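PDB 6ZXU: oxidoreductase, NAD-binding/iron-sulfur cluster-binding protein from Nitratireductor pacificus pht-3B, which acts as a catabolic reductive dehalogenase, holding a cobalamin cofactor and two [4Fe-4S] clusters that probably relay electrons to it. Local coordinates for residues D316-A321 with K335-K340; D441-A446 with G652-G657; E548-A553 with T576-T581; C588-K593 with N659-S664. One frame throughout, in Å; residues are numbered along the deposited sequence.

Contact 1: residues D316-A321 with K335-K340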
loop_
_atom_site.group_PDB
_atom_site.type_symbol
_atom_site.label_atom_id
_atom_site.label_comp_id
_atom_site.label_asym_id
_atom_site.label_seq_id
_atom_site.Cartn_x
_atom_site.Cartn_y
_atom_site.Cartn_z
ATOM N N ASP A 316 -2.099 -6.560 21.008
ATOM C CA ASP A 316 -1.952 -6.789 19.561
ATOM C C ASP A 316 -1.482 -8.264 19.451
ATOM O O ASP A 316 -0.514 -8.626 20.083
ATOM C CB ASP A 316 -0.943 -5.749 19.071
ATOM C CG ASP A 316 -0.197 -6.097 17.721
ATOM O OD1 ASP A 316 -0.015 -7.274 17.392
ATOM O OD2 ASP A 316 0.285 -5.098 17.037
ATOM N N PHE A 317 -2.134 -9.098 18.657
ATOM C CA PHE A 317 -1.779 -10.488 18.615
ATOM C C PHE A 317 -0.429 -10.814 17.962
ATOM O O PHE A 317 0.089 -11.873 18.276
ATOM C CB PHE A 317 -2.856 -11.399 18.043
ATOM C CG PHE A 317 -3.768 -11.969 19.089
ATOM C CD1 PHE A 317 -4.561 -11.157 19.810
ATOM C CD2 PHE A 317 -3.893 -13.353 19.262
ATOM C CE1 PHE A 317 -5.421 -11.663 20.791
ATOM C CE2 PHE A 317 -4.714 -13.875 20.227
ATOM C CZ PHE A 317 -5.514 -13.014 21.003
ATOM N N PHE A 318 0.169 -9.945 17.167
ATOM C CA PHE A 318 1.602 -10.152 16.834
ATOM C C PHE A 318 2.486 -9.994 18.068
ATOM O O PHE A 318 3.451 -10.723 18.206
ATOM C CB PHE A 318 2.067 -9.195 15.760
ATOM C CG PHE A 318 1.475 -9.485 14.403
ATOM C CD1 PHE A 318 1.445 -10.786 13.938
ATOM C CD2 PHE A 318 0.890 -8.472 13.642
ATOM C CE1 PHE A 318 0.897 -11.072 12.704
ATOM C CE2 PHE A 318 0.306 -8.767 12.404
ATOM C CZ PHE A 318 0.354 -10.046 11.948
ATOM N N LYS A 319 2.219 -9.000 18.930
ATOM C CA LYS A 319 2.955 -8.841 20.181
ATOM C C LYS A 319 2.730 -10.024 21.114
ATOM O O LYS A 319 3.663 -10.507 21.770
ATOM C CB LYS A 319 2.587 -7.531 20.889
ATOM C CG LYS A 319 2.821 -6.289 20.084
ATOM C CD LYS A 319 4.080 -6.450 19.361
ATOM C CE LYS A 319 4.778 -5.140 19.115
ATOM N NZ LYS A 319 4.078 -4.309 18.217
ATOM N N ARG A 320 1.538 -10.598 21.120
ATOM C CA ARG A 320 1.277 -11.787 21.882
ATOM C C ARG A 320 2.078 -12.963 21.408
ATOM O O ARG A 320 2.656 -13.718 22.194
ATOM C CB ARG A 320 -0.196 -12.123 21.916
ATOM C CG ARG A 320 -1.059 -11.033 22.540
ATOM C CD ARG A 320 -2.418 -11.541 23.027
ATOM N NE ARG A 320 -2.346 -12.399 24.212
ATOM C CZ ARG A 320 -3.373 -12.766 24.967
ATOM N NH1 ARG A 320 -4.606 -12.336 24.705
ATOM N NH2 ARG A 320 -3.182 -13.616 25.928
ATOM N N ALA A 321 2.177 -13.118 20.077
ATOM C CA ALA A 321 2.992 -14.176 19.493
ATOM C C ALA A 321 4.464 -14.024 19.855
ATOM O O ALA A 321 5.076 -14.966 20.274
ATOM C CB ALA A 321 2.797 -14.186 17.957
ATOM N N LYS A 335 9.471 -12.973 13.917
ATOM C CA LYS A 335 10.277 -11.908 13.219
ATOM C C LYS A 335 10.406 -12.250 11.718
ATOM O O LYS A 335 10.538 -11.372 10.872
ATOM C CB LYS A 335 11.713 -11.756 13.783
ATOM N N ARG A 336 10.315 -13.523 11.401
ATOM C CA ARG A 336 10.678 -13.976 10.046
ATOM C C ARG A 336 9.519 -13.978 9.064
ATOM O O ARG A 336 9.724 -13.855 7.852
ATOM C CB ARG A 336 11.155 -15.410 10.193
ATOM C CG ARG A 336 11.748 -15.953 8.994
ATOM C CD ARG A 336 12.060 -17.432 9.139
ATOM N NE ARG A 336 12.306 -17.823 7.753
ATOM C CZ ARG A 336 11.628 -18.767 7.116
ATOM N NH1 ARG A 336 10.658 -19.449 7.751
ATOM N NH2 ARG A 336 11.984 -19.108 5.864
ATOM N N PHE A 337 8.304 -14.205 9.550
ATOM C CA PHE A 337 7.208 -14.636 8.676
ATOM C C PHE A 337 6.873 -13.688 7.495
ATOM O O PHE A 337 6.546 -14.172 6.418
ATOM C CB PHE A 337 5.957 -14.997 9.452
ATOM C CG PHE A 337 5.123 -13.801 9.845
ATOM C CD1 PHE A 337 5.406 -13.116 10.973
ATOM C CD2 PHE A 337 4.067 -13.387 9.045
ATOM C CE1 PHE A 337 4.660 -12.014 11.378
ATOM C CE2 PHE A 337 3.314 -12.289 9.426
ATOM C CZ PHE A 337 3.633 -11.586 10.569
ATOM N N PRO A 338 7.055 -12.376 7.659
ATOM C CA PRO A 338 6.811 -11.542 6.511
ATOM C C PRO A 338 8.048 -11.190 5.694
ATOM O O PRO A 338 7.965 -10.375 4.742
ATOM C CB PRO A 338 6.260 -10.232 7.158
ATOM C CG PRO A 338 7.021 -10.130 8.459
ATOM C CD PRO A 338 7.391 -11.555 8.849
ATOM N N MET A 339 9.168 -11.802 6.049
ATOM C CA MET A 339 10.463 -11.456 5.437
ATOM C C MET A 339 11.162 -12.669 4.830
ATOM O O MET A 339 12.364 -12.712 4.728
ATOM C CB MET A 339 11.363 -10.829 6.505
ATOM C CG MET A 339 10.914 -9.404 6.855
ATOM S SD MET A 339 11.236 -8.293 5.529
ATOM C CE MET A 339 9.984 -6.990 5.656
ATOM N N LYS A 340 10.383 -13.623 4.392
ATOM C CA LYS A 340 10.902 -14.795 3.792
ATOM C C LYS A 340 11.275 -14.582 2.324
ATOM O O LYS A 340 12.115 -15.272 1.807
ATOM C CB LYS A 340 9.867 -15.915 3.864
ATOM C CG LYS A 340 9.355 -16.205 5.236
ATOM C CD LYS A 340 8.529 -17.513 5.151
ATOM C CE LYS A 340 7.320 -17.529 6.026
ATOM N NZ LYS A 340 6.627 -18.847 6.084
#
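In the wall of the cobalamin pocket, Phe318 in the first turn of helix 317-323 meets Phe337, which stands at the second position of a type I turn running from Arg336 to Met339. The touch is small, burying 75 Å² in all, and is made by ring carbons only. Phe318 CE1 lies 3.5 Å from Phe337 CZ, and Phe318 CZ is 3.9 Å from that same atom. The centroids are 5.4 Å apart and the planes differ by 29°, so the rings are nearly parallel but slid past each other with little overlap, although the side chains as a whole cross at about a right angle. Phe337 CG sits between its own backbone N and carbonyl carbon (chi1 81°), a rotation that brings CZ against Phe318, while Pro338 CD covers one face of its ring, 3.3 Å above the plane. Asp316 caps the helix start: its OD1 accepts from Lys319 N at 3.2 Å, from above the carboxylate plane, and weakly from Phe318 N. Next to it, Phe317 N gives a hydrogen bond to the cobalamin. With an alanine here in place of Phe318, Phe337 CZ would probably lose its aromatic neighbour and a gap would open next to the cofactor. Helix 572-581 packs on both Phe317 and Phe318, the latter through Arg579 and Val580, whereas Pro338 and Met339 lean on helix 445-469.

Contact 2: residues D441-A446 with G652-G657; sequences DDWISA and GAPRMG
Trp443 brings the pyrrole side of its indole against the ring of Pro654, whose CG stands 3.3 Å above the indole plane and is displaced towards the rim. The nearest pair is Trp443 NE1 with Pro654 CG at 3.4 Å, and Pro654 CB reaches the six-membered ring at Trp443 CZ2, 3.6 Å away. Two adjacent carbons of the proline thus follow the indole border from NE1 to CZ2. Trp443 CG lies beside its backbone N and opposite the carbonyl carbon (chi1 -62°), which brings the indole out to Pro654. At the edge of the indole, close to its plane, lies Gly657 O. The bond from Trp443 NE1 to this oxygen is weak, 3.5 Å long with an angle of 140° at the hydrogen; the stronger partner of NE1 is Thr658 OG1. Gly657 has backbone angles at which a CB would be jammed against the preceding carbonyl oxygen, a conformation that by itself calls for glycine. Asp442 OD1 accepts from Ile444 N at 3.2 Å on the anti side, 35° out of the carboxylate plane, a nearly straight bond that braces the type I turn from Asp442 to Ser445. The contact therefore joins the turn leading into helix 445-469 to the loop that leaves strand 650-652. Around it, Glu645 of strand 645-647 touches Trp443 and pairs through its backbone with Gly652, and Lys340 packs on the indole.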
loop_
_atom_site.group_PDB
_atom_site.type_symbol
_atom_site.label_atom_id
_atom_site.label_comp_id
_atom_site.label_asym_id
_atom_site.label_seq_id
_atom_site.Cartn_x
_atom_site.Cartn_y
_atom_site.Cartn_z
ATOM N N ASP A 441 -2.101 -16.466 0.007
ATOM C CA ASP A 441 -1.171 -16.919 1.043
ATOM C C ASP A 441 0.102 -17.589 0.456
ATOM O O ASP A 441 0.683 -18.477 1.075
ATOM C CB ASP A 441 -1.865 -17.841 1.956
ATOM C CG ASP A 441 -2.538 -19.008 1.191
ATOM O OD1 ASP A 441 -2.565 -18.995 -0.070
ATOM O OD2 ASP A 441 -3.106 -19.874 1.867
ATOM N N ASP A 442 0.586 -17.108 -0.685
ATOM C CA ASP A 442 1.812 -17.645 -1.259
ATOM C C ASP A 442 2.976 -16.773 -1.007
ATOM O O ASP A 442 2.961 -16.007 -0.054
ATOM C CB ASP A 442 1.587 -17.931 -2.755
ATOM C CG ASP A 442 1.217 -16.665 -3.578
ATOM O OD1 ASP A 442 1.596 -15.552 -3.181
ATOM O OD2 ASP A 442 0.582 -16.815 -4.663
ATOM N N TRP A 443 4.025 -16.850 -1.838
ATOM C CA TRP A 443 5.317 -16.206 -1.561
ATOM C C TRP A 443 5.347 -14.718 -1.719
ATOM O O TRP A 443 6.229 -14.073 -1.190
ATOM C CB TRP A 443 6.508 -16.919 -2.349
ATOM C CG TRP A 443 6.577 -18.290 -1.862
ATOM C CD1 TRP A 443 6.084 -19.410 -2.443
ATOM C CD2 TRP A 443 7.034 -18.674 -0.557
ATOM N NE1 TRP A 443 6.245 -20.472 -1.581
ATOM C CE2 TRP A 443 6.794 -20.038 -0.412
ATOM C CE3 TRP A 443 7.648 -18.006 0.473
ATOM C CZ2 TRP A 443 7.149 -20.746 0.773
ATOM C CZ3 TRP A 443 8.013 -18.693 1.641
ATOM C CH2 TRP A 443 7.758 -20.054 1.775
ATOM N N ILE A 444 4.354 -14.143 -2.364
ATOM C CA ILE A 444 4.337 -12.688 -2.572
ATOM C C ILE A 444 3.448 -11.931 -1.554
ATOM O O ILE A 444 3.393 -10.727 -1.558
ATOM C CB ILE A 444 3.941 -12.380 -4.015
ATOM C CG1 ILE A 444 4.437 -10.980 -4.472
ATOM C CG2 ILE A 444 2.436 -12.471 -4.237
ATOM C CD1 ILE A 444 5.919 -10.842 -4.371
ATOM N N SER A 445 2.689 -12.659 -0.751
ATOM C CA SER A 445 1.642 -12.047 0.067
ATOM C C SER A 445 2.189 -10.955 0.997
ATOM O O SER A 445 1.740 -9.824 0.955
ATOM C CB SER A 445 0.909 -13.095 0.895
ATOM O OG SER A 445 -0.033 -12.490 1.730
ATOM N N ALA A 446 3.199 -11.297 1.764
ATOM C CA ALA A 446 3.773 -10.343 2.656
ATOM C C ALA A 446 4.459 -9.198 1.922
ATOM O O ALA A 446 4.510 -8.071 2.454
ATOM C CB ALA A 446 4.758 -10.982 3.582
ATOM N N GLY A 652 16.368 -19.786 -1.566
ATOM C CA GLY A 652 16.225 -21.044 -2.249
ATOM C C GLY A 652 14.797 -21.390 -2.552
ATOM O O GLY A 652 13.860 -20.629 -2.290
ATOM N N ALA A 653 14.582 -22.507 -3.176
ATOM C CA ALA A 653 13.238 -22.958 -3.450
ATOM C C ALA A 653 12.468 -23.196 -2.145
ATOM O O ALA A 653 13.039 -23.478 -1.127
ATOM C CB ALA A 653 13.232 -24.242 -4.231
ATOM N N PRO A 654 11.147 -23.060 -2.185
ATOM C CA PRO A 654 10.364 -23.182 -0.959
ATOM C C PRO A 654 10.549 -24.576 -0.385
ATOM O O PRO A 654 10.416 -25.534 -1.087
ATOM C CB PRO A 654 8.932 -22.987 -1.439
ATOM C CG PRO A 654 9.107 -22.037 -2.576
ATOM C CD PRO A 654 10.355 -22.498 -3.288
ATOM N N ARG A 655 10.803 -24.666 0.899
ATOM C CA ARG A 655 11.066 -25.938 1.531
ATOM C C ARG A 655 9.847 -26.879 1.574
ATOM O O ARG A 655 9.964 -28.045 1.310
ATOM C CB ARG A 655 11.623 -25.675 2.938
ATOM C CG ARG A 655 11.953 -26.938 3.727
ATOM C CD ARG A 655 12.667 -26.592 5.047
ATOM N NE ARG A 655 11.731 -25.811 5.871
ATOM C CZ ARG A 655 10.686 -26.296 6.566
ATOM N NH1 ARG A 655 10.446 -27.609 6.636
ATOM N NH2 ARG A 655 9.874 -25.447 7.202
ATOM N N MET A 656 8.658 -26.363 1.853
ATOM C CA MET A 656 7.442 -27.183 1.986
ATOM C C MET A 656 6.454 -27.037 0.821
ATOM O O MET A 656 5.376 -27.620 0.843
ATOM C CB MET A 656 6.718 -26.737 3.255
ATOM C CG MET A 656 7.529 -26.852 4.505
ATOM S SD MET A 656 7.982 -28.634 4.694
ATOM C CE MET A 656 6.396 -29.412 5.035
ATOM N N GLY A 657 6.797 -26.235 -0.173
ATOM C CA GLY A 657 5.933 -26.030 -1.349
ATOM C C GLY A 657 5.299 -24.637 -1.339
ATOM O O GLY A 657 5.756 -23.760 -0.586
#

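Contact 3: residues E548-A553 with T576-T581; sequences ECPCNA and TKYRVT. With SF4 (iron/sulfur cluster), chain E.
Cys551 is a cysteine beside an iron-sulfur cluster that turns its sulfur to a tyrosine instead of an iron: its SG rests 3.9 Å from Tyr578 CB and 3.7 Å from the inorganic sulfide S3. Relative to the aromatic centroid this sulfur is oblique, 46° off the ring normal. The ligand is Cys549, whose SG binds the iron FE4 at 2.3 Å and also accepts from Ala553 N (3.3 Å) and Cys551 N, two N-H...S bonds that are likely to draw negative charge off the thiolate. Between the cysteines, Pro550 lays CB over one face of the Tyr578 ring, a CH-pi contact 26° off the normal, with CB 3.5 Å from Tyr578 CZ. Tyr578 CG is anti to the backbone N (chi1 -174°), which sets the ring under Pro550 and puts CD2 3.8 Å from S3. Its hydroxyl bonds to Asp441 and Arg661. A phenylalanine in its place would keep the face for Pro550 but would probably leave Asp441 OD2 and Arg661 NH2 without their shared hydroxyl. The CxxCxxCxxxCP pattern, made by Cys539, Cys542, Cys545, Cys549 and Pro550, is the signature of ferredoxin-type dicluster domains, in which the last cysteine crosses over to bind the second cluster.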
loop_
_atom_site.group_PDB
_atom_site.type_symbol
_atom_site.label_atom_id
_atom_site.label_comp_id
_atom_site.label_asym_id
_atom_site.label_seq_id
_atom_site.Cartn_x
_atom_site.Cartn_y
_atom_site.Cartn_z
ATOM N N GLU A 548 -13.473 -18.850 1.972
ATOM C CA GLU A 548 -12.170 -19.017 1.394
ATOM C C GLU A 548 -11.030 -18.910 2.340
ATOM O O GLU A 548 -9.888 -19.041 1.947
ATOM C CB GLU A 548 -11.993 -18.053 0.245
ATOM C CG GLU A 548 -12.949 -18.266 -0.940
ATOM C CD GLU A 548 -12.778 -19.648 -1.646
ATOM O OE1 GLU A 548 -11.704 -20.318 -1.459
ATOM O OE2 GLU A 548 -13.732 -20.030 -2.304
ATOM N N CYS A 549 -11.294 -18.626 3.596
ATOM C CA CYS A 549 -10.200 -18.390 4.572
ATOM C C CYS A 549 -9.532 -19.753 4.876
ATOM O O CYS A 549 -10.260 -20.634 5.335
ATOM C CB CYS A 549 -10.724 -17.815 5.932
ATOM S SG CYS A 549 -9.477 -17.769 7.235
ATOM N N PRO A 550 -8.206 -19.902 4.650
ATOM C CA PRO A 550 -7.539 -21.196 4.904
ATOM C C PRO A 550 -7.660 -21.739 6.319
ATOM O O PRO A 550 -7.602 -22.938 6.485
ATOM C CB PRO A 550 -6.086 -20.927 4.593
ATOM C CG PRO A 550 -6.109 -19.670 3.727
ATOM C CD PRO A 550 -7.276 -18.889 4.157
ATOM N N CYS A 551 -7.960 -20.916 7.335
ATOM C CA CYS A 551 -8.102 -21.407 8.696
ATOM C C CYS A 551 -9.434 -21.117 9.345
ATOM O O CYS A 551 -9.521 -21.188 10.530
ATOM C CB CYS A 551 -6.975 -20.891 9.568
ATOM S SG CYS A 551 -7.054 -19.122 9.788
ATOM N N ASN A 552 -10.469 -20.865 8.561
ATOM C CA ASN A 552 -11.822 -20.660 9.062
ATOM C C ASN A 552 -11.945 -19.601 10.142
ATOM O O ASN A 552 -12.707 -19.755 11.088
ATOM C CB ASN A 552 -12.457 -21.956 9.546
ATOM C CG ASN A 552 -12.296 -23.082 8.538
ATOM O OD1 ASN A 552 -12.600 -22.940 7.317
ATOM N ND2 ASN A 552 -11.723 -24.181 9.019
ATOM N N ALA A 553 -11.155 -18.531 10.023
ATOM C CA ALA A 553 -11.114 -17.525 11.071
ATOM C C ALA A 553 -12.248 -16.504 10.898
ATOM O O ALA A 553 -12.583 -15.814 11.832
ATOM C CB ALA A 553 -9.764 -16.823 11.060
ATOM N N THR A 576 -3.858 -15.201 13.310
ATOM C CA THR A 576 -2.457 -14.969 13.649
ATOM C C THR A 576 -1.575 -16.205 13.447
ATOM O O THR A 576 -0.486 -16.155 12.848
ATOM C CB THR A 576 -2.295 -14.468 15.131
ATOM O OG1 THR A 576 -3.042 -13.279 15.282
ATOM C CG2 THR A 576 -0.847 -14.127 15.417
ATOM N N LYS A 577 -2.042 -17.357 13.948
ATOM C CA LYS A 577 -1.246 -18.567 13.860
ATOM C C LYS A 577 -1.032 -18.957 12.394
ATOM O O LYS A 577 0.092 -19.321 12.006
ATOM C CB LYS A 577 -1.941 -19.696 14.608
ATOM C CG LYS A 577 -1.675 -19.596 16.089
ATOM C CD LYS A 577 -2.510 -20.602 16.894
ATOM C CE LYS A 577 -1.888 -20.786 18.287
ATOM N NZ LYS A 577 -2.928 -21.214 19.251
ATOM N N TYR A 578 -2.060 -18.868 11.550
ATOM C CA TYR A 578 -1.880 -19.174 10.140
ATOM C C TYR A 578 -0.874 -18.223 9.474
ATOM O O TYR A 578 0.090 -18.660 8.853
ATOM C CB TYR A 578 -3.220 -19.209 9.379
ATOM C CG TYR A 578 -3.067 -19.666 7.953
ATOM C CD1 TYR A 578 -2.883 -21.004 7.651
ATOM C CD2 TYR A 578 -3.019 -18.760 6.903
ATOM C CE1 TYR A 578 -2.684 -21.435 6.334
ATOM C CE2 TYR A 578 -2.847 -19.189 5.599
ATOM C CZ TYR A 578 -2.686 -20.542 5.311
ATOM O OH TYR A 578 -2.501 -20.961 4.011
ATOM N N ARG A 579 -1.050 -16.941 9.627
ATOM C CA ARG A 579 -0.167 -16.009 8.974
ATOM C C ARG A 579 1.308 -16.137 9.433
ATOM O O ARG A 579 2.228 -16.092 8.611
ATOM C CB ARG A 579 -0.657 -14.576 9.199
ATOM C CG ARG A 579 -1.998 -14.265 8.595
ATOM C CD ARG A 579 -2.385 -12.769 8.596
ATOM N NE ARG A 579 -1.613 -12.036 7.637
ATOM C CZ ARG A 579 -1.047 -10.887 7.830
ATOM N NH1 ARG A 579 -0.408 -10.303 6.842
ATOM N NH2 ARG A 579 -1.186 -10.274 8.971
ATOM N N VAL A 580 1.536 -16.277 10.751
ATOM C CA VAL A 580 2.884 -16.326 11.316
ATOM C C VAL A 580 3.575 -17.651 10.949
ATOM O O VAL A 580 4.758 -17.670 10.651
ATOM C CB VAL A 580 2.857 -16.136 12.824
ATOM C CG1 VAL A 580 4.193 -16.423 13.482
ATOM C CG2 VAL A 580 2.449 -14.662 13.112
ATOM N N THR A 581 2.819 -18.734 11.006
ATOM C CA THR A 581 3.414 -20.073 10.942
ATOM C C THR A 581 3.179 -20.930 9.675
ATOM O O THR A 581 3.823 -21.932 9.523
ATOM C CB THR A 581 3.046 -20.977 12.158
ATOM O OG1 THR A 581 1.735 -21.451 12.011
ATOM C CG2 THR A 581 3.176 -20.277 13.493
HETATM FE FE1 SF4 E . -6.292 -14.278 8.148
HETATM FE FE2 SF4 E . -5.699 -15.259 5.624
HETATM FE FE3 SF4 E . -7.763 -13.405 5.942
HETATM FE FE4 SF4 E . -8.024 -15.989 6.842
HETATM S S1 SF4 E . -7.759 -15.309 4.762
HETATM S S2 SF4 E . -8.539 -14.080 7.930
HETATM S S3 SF4 E . -5.895 -16.418 7.505
HETATM S S4 SF4 E . -5.607 -13.115 6.407
#

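Contact 4: residues C588-K593 with N659-S664. With SF4 (iron/sulfur cluster), chain E.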
loop_
_atom_site.group_PDB
_atom_site.type_symbol
_atom_site.label_atom_id
_atom_site.label_comp_id
_atom_site.label_asym_id
_atom_site.label_seq_id
_atom_site.Cartn_x
_atom_site.Cartn_y
_atom_site.Cartn_z
ATOM N N CYS A 588 -0.424 -14.035 4.747
ATOM C CA CYS A 588 -1.697 -14.284 4.116
ATOM C C CYS A 588 -2.543 -13.026 4.062
ATOM O O CYS A 588 -2.525 -12.242 5.021
ATOM C CB CYS A 588 -2.507 -15.365 4.849
ATOM S SG CYS A 588 -4.132 -15.838 4.096
ATOM N N GLY A 589 -3.255 -12.875 2.963
ATOM C CA GLY A 589 -4.312 -11.869 2.785
ATOM C C GLY A 589 -5.340 -12.320 1.804
ATOM O O GLY A 589 -5.909 -11.542 1.037
ATOM N N ARG A 590 -5.624 -13.601 1.844
ATOM C CA ARG A 590 -6.514 -14.217 0.920
ATOM C C ARG A 590 -7.910 -13.665 0.943
ATOM O O ARG A 590 -8.620 -13.568 -0.101
ATOM C CB ARG A 590 -6.541 -15.733 1.138
ATOM C CG ARG A 590 -7.418 -16.485 0.148
ATOM C CD ARG A 590 -7.094 -17.987 0.057
ATOM N NE ARG A 590 -8.124 -18.744 -0.681
ATOM C CZ ARG A 590 -8.205 -18.836 -1.987
ATOM N NH1 ARG A 590 -7.302 -18.233 -2.728
ATOM N NH2 ARG A 590 -9.242 -19.454 -2.534
ATOM N N CYS A 591 -8.371 -13.267 2.132
ATOM C CA CYS A 591 -9.697 -12.663 2.327
ATOM C C CYS A 591 -9.818 -11.408 1.523
ATOM O O CYS A 591 -10.898 -11.101 0.962
ATOM C CB CYS A 591 -9.918 -12.455 3.834
ATOM S SG CYS A 591 -8.543 -11.671 4.694
ATOM N N MET A 592 -8.761 -10.632 1.375
ATOM C CA MET A 592 -8.811 -9.432 0.528
ATOM C C MET A 592 -8.959 -9.779 -0.963
ATOM O O MET A 592 -9.661 -9.090 -1.700
ATOM C CB MET A 592 -7.548 -8.586 0.665
ATOM C CG MET A 592 -7.358 -7.946 2.006
ATOM S SD MET A 592 -5.825 -6.956 1.921
ATOM C CE MET A 592 -4.725 -8.244 2.141
ATOM N N LYS A 593 -8.372 -10.872 -1.379
ATOM C CA LYS A 593 -8.436 -11.303 -2.764
ATOM C C LYS A 593 -9.811 -11.798 -3.136
ATOM O O LYS A 593 -10.271 -11.541 -4.258
ATOM C CB LYS A 593 -7.357 -12.411 -2.988
ATOM C CG LYS A 593 -7.354 -13.002 -4.425
ATOM C CD LYS A 593 -6.475 -14.244 -4.453
ATOM C CE LYS A 593 -6.759 -15.087 -5.737
ATOM N NZ LYS A 593 -6.344 -14.438 -6.998
ATOM N N ASN A 659 1.392 -22.518 -1.765
ATOM C CA ASN A 659 -0.086 -22.476 -1.870
ATOM C C ASN A 659 -0.517 -22.041 -3.227
ATOM O O ASN A 659 0.007 -21.063 -3.783
ATOM C CB ASN A 659 -0.699 -21.498 -0.812
ATOM C CG ASN A 659 -0.518 -22.005 0.578
ATOM O OD1 ASN A 659 -0.920 -23.127 0.891
ATOM N ND2 ASN A 659 0.116 -21.207 1.441
ATOM N N GLU A 660 -1.448 -22.787 -3.813
ATOM C CA GLU A 660 -2.044 -22.478 -5.133
ATOM C C GLU A 660 -3.527 -22.782 -5.052
ATOM O O GLU A 660 -4.069 -23.613 -5.746
ATOM C CB GLU A 660 -1.365 -23.243 -6.260
ATOM C CG GLU A 660 0.103 -22.919 -6.344
ATOM C CD GLU A 660 0.814 -23.840 -7.348
ATOM O OE1 GLU A 660 0.546 -25.133 -7.310
ATOM O OE2 GLU A 660 1.637 -23.264 -8.149
ATOM N N ARG A 661 -4.190 -22.030 -4.204
ATOM C CA ARG A 661 -5.571 -22.270 -3.890
ATOM C C ARG A 661 -6.492 -21.761 -4.994
ATOM O O ARG A 661 -6.269 -20.737 -5.627
ATOM C CB ARG A 661 -5.883 -21.568 -2.543
ATOM C CG ARG A 661 -5.082 -22.121 -1.416
ATOM C CD ARG A 661 -5.556 -21.542 -0.104
ATOM N NE ARG A 661 -4.649 -21.916 0.911
ATOM C CZ ARG A 661 -4.782 -23.001 1.640
ATOM N NH1 ARG A 661 -5.797 -23.831 1.421
ATOM N NH2 ARG A 661 -3.924 -23.271 2.587
ATOM N N ASP A 662 -7.573 -22.499 -5.169
ATOM C CA ASP A 662 -8.639 -22.167 -6.095
ATOM C C ASP A 662 -9.913 -21.989 -5.279
ATOM O O ASP A 662 -9.948 -22.342 -4.076
ATOM C CB ASP A 662 -8.800 -23.368 -7.059
ATOM C CG ASP A 662 -7.484 -23.659 -7.859
ATOM O OD1 ASP A 662 -6.744 -22.690 -8.241
ATOM O OD2 ASP A 662 -7.228 -24.871 -8.104
ATOM N N LEU A 663 -10.964 -21.567 -5.947
ATOM C CA LEU A 663 -12.243 -21.430 -5.265
ATOM C C LEU A 663 -12.621 -22.703 -4.516
ATOM O O LEU A 663 -12.232 -23.776 -4.965
ATOM C CB LEU A 663 -13.258 -21.039 -6.249
ATOM C CG LEU A 663 -13.015 -19.632 -6.807
ATOM C CD1 LEU A 663 -13.797 -19.417 -8.092
ATOM C CD2 LEU A 663 -13.487 -18.589 -5.797
ATOM N N SER A 664 -13.267 -22.572 -3.358
ATOM C CA SER A 664 -13.657 -23.685 -2.471
ATOM C C SER A 664 -15.144 -23.882 -2.532
ATOM O O SER A 664 -15.884 -22.978 -2.882
ATOM C CB SER A 664 -13.265 -23.397 -1.003
ATOM O OG SER A 664 -11.966 -22.900 -0.933
HETATM FE FE1 SF4 E . -6.292 -14.278 8.148
HETATM FE FE2 SF4 E . -5.699 -15.259 5.624
HETATM FE FE3 SF4 E . -7.763 -13.405 5.942
HETATM FE FE4 SF4 E . -8.024 -15.989 6.842
HETATM S S1 SF4 E . -7.759 -15.309 4.762
HETATM S S2 SF4 E . -8.539 -14.080 7.930
HETATM S S3 SF4 E . -5.895 -16.418 7.505
HETATM S S4 SF4 E . -5.607 -13.115 6.407
HETATM O O HOH W 1 -8.126 -18.688 -5.456
#
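Arg590 NH1 is held by two acceptors, Ser439 O and a water at 2.9 Å lying in the plane of the guanidinium. That water donates in turn to Arg661 O at 2.8 Å, bridging the two segments. Directly above the centre of the Arg590 guanidinium sits an aliphatic carbon, Arg661 CB, 3.6 Å from Arg590 CZ, and further along Arg661 CD comes within 3.8 Å of Arg590 NE. Both arginines are extended from CG to NE and run slantwise over one another, their guanidinium planes 43° apart. With chi1 at -177°, Arg590 stretches away from its own backbone N to the 659-664 loop while its CB stays 3.8 Å from cluster sulfide S1. Flanking it, Cys588 SG binds the iron FE2 and Cys591 SG binds the iron FE3. Cys588 SG also accepts from Arg590 N at 3.5 Å in an almost straight bond (172°). Arg661 pairs with Asp441, and Arg590 NE stays 5.0 Å from Arg661 NE. The N-H...S bond is likely to draw some charge off the Cys588 thiolate, whereas the Arg590 charge is directed away from the cluster to Glu548, so the arginine ties the cluster-binding turn to the 659-664 loop by a water and by carbon-over-guanidinium packing.

Contacts 3 and 4, with centres 11 Å apart, grip the same iron-sulfur cluster, Cys549 coming from one and Cys588 and Cys591 from the other; Cys575 is a further ligand. They are also tied directly, Arg579 NE to Cys588 O at 2.8 Å. Contact 2 joins both through Asp441, whose OD2 probably hydrogen-bonds Tyr578 OH at 2.5 Å and forms a salt bridge with Arg661 NE at 2.7 Å. Contact 1 belongs to the cobalamin side: the Phe318 side chain is about 3 Å from the cofactor and about 9 Å from the cluster. Helix 572-581 touches both groups, and Cys588, which binds iron through SG and cobalamin through O, links them more directly, consistent with electron transfer between them.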